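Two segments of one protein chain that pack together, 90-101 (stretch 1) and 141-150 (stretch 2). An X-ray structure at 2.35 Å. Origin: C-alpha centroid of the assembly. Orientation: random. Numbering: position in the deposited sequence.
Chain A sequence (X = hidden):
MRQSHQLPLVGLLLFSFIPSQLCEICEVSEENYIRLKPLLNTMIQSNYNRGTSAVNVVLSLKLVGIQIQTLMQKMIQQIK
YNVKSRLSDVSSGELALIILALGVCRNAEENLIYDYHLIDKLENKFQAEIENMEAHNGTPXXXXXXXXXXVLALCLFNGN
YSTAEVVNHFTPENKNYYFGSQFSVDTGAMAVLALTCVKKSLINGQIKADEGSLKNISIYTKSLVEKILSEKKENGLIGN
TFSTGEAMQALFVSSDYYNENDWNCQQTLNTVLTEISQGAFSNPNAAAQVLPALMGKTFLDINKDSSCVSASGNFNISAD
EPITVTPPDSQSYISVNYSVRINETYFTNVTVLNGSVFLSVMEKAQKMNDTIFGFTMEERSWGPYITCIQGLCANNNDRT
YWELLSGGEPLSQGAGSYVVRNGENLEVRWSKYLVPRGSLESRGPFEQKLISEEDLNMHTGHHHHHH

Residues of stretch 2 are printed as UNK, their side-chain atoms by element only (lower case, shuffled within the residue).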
# COMPACT_ATOMS: atom_id res chain seq x y z
N VAL A 90 12.84 11.99 -1.58
CA VAL A 90 11.91 10.96 -2.04
C VAL A 90 12.29 9.60 -1.47
O VAL A 90 13.43 9.16 -1.59
CB VAL A 90 11.88 10.89 -3.58
CG1 VAL A 90 11.09 9.67 -4.04
CG2 VAL A 90 11.28 12.16 -4.16
N SER A 91 11.33 8.93 -0.84
CA SER A 91 11.61 7.63 -0.23
C SER A 91 11.87 6.58 -1.30
O SER A 91 11.44 6.74 -2.45
CB SER A 91 10.45 7.18 0.66
OG SER A 91 9.41 6.60 -0.11
N SER A 92 12.57 5.52 -0.92
CA SER A 92 12.88 4.44 -1.85
C SER A 92 11.60 3.87 -2.48
O SER A 92 11.54 3.66 -3.69
CB SER A 92 13.68 3.34 -1.15
OG SER A 92 12.96 2.80 -0.05
N GLY A 93 10.59 3.63 -1.65
CA GLY A 93 9.32 3.11 -2.12
C GLY A 93 8.61 4.04 -3.09
O GLY A 93 7.97 3.58 -4.04
N GLU A 94 8.72 5.34 -2.86
CA GLU A 94 8.10 6.33 -3.74
C GLU A 94 8.76 6.31 -5.11
O GLU A 94 8.09 6.41 -6.13
CB GLU A 94 8.19 7.73 -3.13
CG GLU A 94 7.22 7.99 -1.99
CD GLU A 94 7.42 9.35 -1.36
OE1 GLU A 94 8.51 9.94 -1.53
OE2 GLU A 94 6.48 9.84 -0.70
N LEU A 95 10.08 6.20 -5.12
CA LEU A 95 10.84 6.13 -6.36
C LEU A 95 10.56 4.82 -7.08
O LEU A 95 10.48 4.78 -8.31
CB LEU A 95 12.33 6.28 -6.09
CG LEU A 95 13.24 6.22 -7.32
CD1 LEU A 95 12.79 7.24 -8.35
CD2 LEU A 95 14.70 6.44 -6.93
N ALA A 96 10.41 3.75 -6.31
CA ALA A 96 10.07 2.44 -6.87
C ALA A 96 8.75 2.50 -7.64
O ALA A 96 8.66 2.00 -8.76
CB ALA A 96 10.00 1.39 -5.77
N LEU A 97 7.74 3.12 -7.04
CA LEU A 97 6.44 3.27 -7.70
C LEU A 97 6.54 4.13 -8.95
O LEU A 97 5.86 3.87 -9.94
CB LEU A 97 5.41 3.86 -6.74
CG LEU A 97 4.83 2.92 -5.68
CD1 LEU A 97 3.91 3.68 -4.74
CD2 LEU A 97 4.10 1.75 -6.33
N ILE A 98 7.39 5.15 -8.90
CA ILE A 98 7.60 6.02 -10.05
C ILE A 98 8.15 5.22 -11.22
O ILE A 98 7.65 5.31 -12.34
CB ILE A 98 8.55 7.18 -9.72
CG1 ILE A 98 7.85 8.18 -8.81
CG2 ILE A 98 9.02 7.87 -11.00
CD1 ILE A 98 8.72 9.34 -8.40
N ILE A 99 9.17 4.41 -10.95
CA ILE A 99 9.78 3.57 -11.97
C ILE A 99 8.77 2.57 -12.52
O ILE A 99 8.70 2.36 -13.74
CB ILE A 99 11.02 2.84 -11.41
CG1 ILE A 99 12.08 3.86 -10.98
CG2 ILE A 99 11.59 1.88 -12.45
CD1 ILE A 99 13.32 3.25 -10.35
N LEU A 100 7.99 1.96 -11.64
CA LEU A 100 6.99 0.99 -12.06
C LEU A 100 5.93 1.64 -12.94
O LEU A 100 5.59 1.11 -13.99
CB LEU A 100 6.32 0.32 -10.85
CG LEU A 100 7.21 -0.56 -9.97
CD1 LEU A 100 6.44 -1.03 -8.74
CD2 LEU A 100 7.75 -1.75 -10.75
N ALA A 101 5.43 2.79 -12.51
CA ALA A 101 4.42 3.52 -13.27
C ALA A 101 4.93 3.97 -14.64
O ALA A 101 4.19 3.95 -15.62
CB ALA A 101 3.93 4.72 -12.47
N UNK A 141 14.67 2.64 6.85
CA UNK A 141 14.30 4.05 6.84
C UNK A 141 12.79 4.18 6.77
O UNK A 141 12.21 5.06 7.41
c UNK A 141 14.95 4.77 5.65
c UNK A 141 17.01 5.62 4.48
c UNK A 141 16.70 6.03 6.93
c UNK A 141 16.45 5.06 5.78
N UNK A 142 12.16 3.30 6.01
CA UNK A 142 10.71 3.28 5.88
C UNK A 142 10.11 2.00 6.45
O UNK A 142 9.81 1.93 7.64
o UNK A 142 10.80 2.37 3.63
c UNK A 142 10.28 3.45 4.41
c UNK A 142 10.78 4.77 3.85
N UNK A 143 9.94 0.99 5.60
CA UNK A 143 9.30 -0.25 6.02
C UNK A 143 9.55 -1.37 5.01
O UNK A 143 10.19 -1.14 3.98
c UNK A 143 7.79 -0.03 6.18
n UNK A 143 6.79 1.88 5.09
c UNK A 143 7.17 0.62 4.96
o UNK A 143 7.04 -0.02 3.92
N UNK A 144 9.06 -2.57 5.29
CA UNK A 144 9.29 -3.70 4.41
C UNK A 144 8.38 -3.71 3.18
O UNK A 144 8.69 -4.34 2.18
o UNK A 144 14.10 -7.14 6.97
c UNK A 144 10.48 -5.59 5.65
c UNK A 144 11.87 -7.47 6.21
c UNK A 144 11.54 -4.74 5.98
c UNK A 144 10.67 -6.96 5.77
c UNK A 144 12.91 -6.62 6.54
c UNK A 144 12.75 -5.25 6.43
c UNK A 144 9.17 -5.03 5.16
N UNK A 145 7.26 -3.01 3.28
CA UNK A 145 6.38 -2.83 2.13
C UNK A 145 7.13 -2.08 1.03
O UNK A 145 7.11 -2.49 -0.13
c UNK A 145 3.12 -2.88 1.24
c UNK A 145 2.18 -1.59 -0.53
c UNK A 145 5.12 -2.07 2.55
c UNK A 145 4.07 -0.77 0.66
c UNK A 145 4.09 -1.91 1.46
c UNK A 145 2.17 -2.73 0.25
c UNK A 145 3.12 -0.61 -0.33
o UNK A 145 1.23 -1.43 -1.52
N UNK A 146 7.81 -1.00 1.40
CA UNK A 146 8.61 -0.24 0.45
C UNK A 146 9.86 -1.01 0.04
O UNK A 146 10.27 -0.97 -1.12
o UNK A 146 9.26 3.92 1.01
c UNK A 146 7.82 2.03 1.33
c UNK A 146 9.00 1.12 1.04
n UNK A 146 7.38 4.24 2.20
c UNK A 146 8.21 3.48 1.50
N UNK A 147 10.45 -1.72 1.00
CA UNK A 147 11.61 -2.55 0.72
C UNK A 147 11.27 -3.60 -0.33
O UNK A 147 12.10 -3.93 -1.19
c UNK A 147 12.10 -3.24 2.00
c UNK A 147 13.82 -4.66 3.14
c UNK A 147 14.49 -2.50 2.06
c UNK A 147 13.55 -3.70 1.99
N UNK A 148 10.05 -4.11 -0.27
CA UNK A 148 9.57 -5.09 -1.24
C UNK A 148 9.33 -4.40 -2.58
O UNK A 148 9.65 -4.95 -3.64
c UNK A 148 8.28 -5.75 -0.76
o UNK A 148 8.47 -6.39 0.49
N UNK A 149 8.77 -3.20 -2.53
CA UNK A 149 8.60 -2.39 -3.73
C UNK A 149 9.95 -2.14 -4.39
O UNK A 149 10.06 -2.17 -5.61
c UNK A 149 5.93 0.31 -2.70
c UNK A 149 5.71 -1.42 -4.49
c UNK A 149 7.92 -1.05 -3.39
c UNK A 149 6.41 -1.05 -3.19
N UNK A 150 10.97 -1.90 -3.57
CA UNK A 150 12.32 -1.64 -4.08
C UNK A 150 12.88 -2.83 -4.85
O UNK A 150 13.33 -2.69 -5.99
c UNK A 150 12.87 -0.00 -2.24
c UNK A 150 13.27 -1.28 -2.94
o UNK A 150 13.21 0.15 -1.05
o UNK A 150 12.21 0.85 -2.87

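Position 141 carries four side-chain carbons, forked at the second, and none comes within contact distance of stretch 1; this pattern is leucine, Leu141. At position 142 a single carbon bears one oxygen and one carbon, and the terminal carbon approaches Ser91 CB. This is the branched pattern of threonine. Its methyl CG2 lies 4.0 Å from Ser91 CB, so Thr142 packs against Ser91.

Position 143 has two carbons, the second carrying one oxygen and one nitrogen, and makes no contact with stretch 1. A planar group of this size with unlike ends is an amide, and the residue is Asn143. Its OD1 accepts from the backbone N of position 146 at 2.8 Å, capping the helix that begins at the next residue. Position 144 shows one carbon followed by a six-carbon ring bearing an oxygen, out of reach of stretch 1; it is Tyr144. Position 145 has the same atoms and likewise makes no contact with stretch 1, which gives Tyr145.

The side chain at position 146 is a chain of three carbons, the third carrying one oxygen and one nitrogen, and it ends between the backbone and a hydroxyl at the start of the first helix. It is glutamine: Gln146 OE1 accepts from Ser91 OG at 2.9 Å and from Gly93 N at 3.0 Å, while its NE2 is bonded elsewhere in the structure. Position 147 has four carbons forked at the second, but its CA-to-CB bond points away from stretch 1 and it makes no contact; it is Leu147. Position 148, one carbon and one oxygen, is out of reach of stretch 1. It is Ser148, whose OG donates to Tyr144 O at 2.7 Å within its own helix.

Four carbons forked at the second recur at position 149, now set among Gly93, Ala96, Leu97 and Leu100. This is Leu149, with CD2 4.0 Å from Leu97 CD2 and 4.3 Å from Leu100 CD1. Position 150 has two carbons, the second carrying two oxygens, one of them 2.8 Å from Ser92 OG: a carboxylate separated from CA by one carbon, so Asp150, the near oxygen being OD2.

The two helices run at 38° to each other and approach to 8.1 Å. The backbones come nearest at Gly93, whose CA is 4.3 Å from Gln146 CA; a CB there would lie 2.4 Å from Gln146 OE1, a clash. Ser91 serves both sides, since its OG caps its own helix by accepting from Glu94 N at 3.1 Å while donating to Gln146 OE1. Farther along, Leu149 supplies the apolar part of the contact, fitting as a knob into its hole with its CB 4.0 Å from Ala96 CB, while Asp150 keeps a polar group beside Ser92 and Ala96.

Stretch 2 141-150: LTNYYQLSLD
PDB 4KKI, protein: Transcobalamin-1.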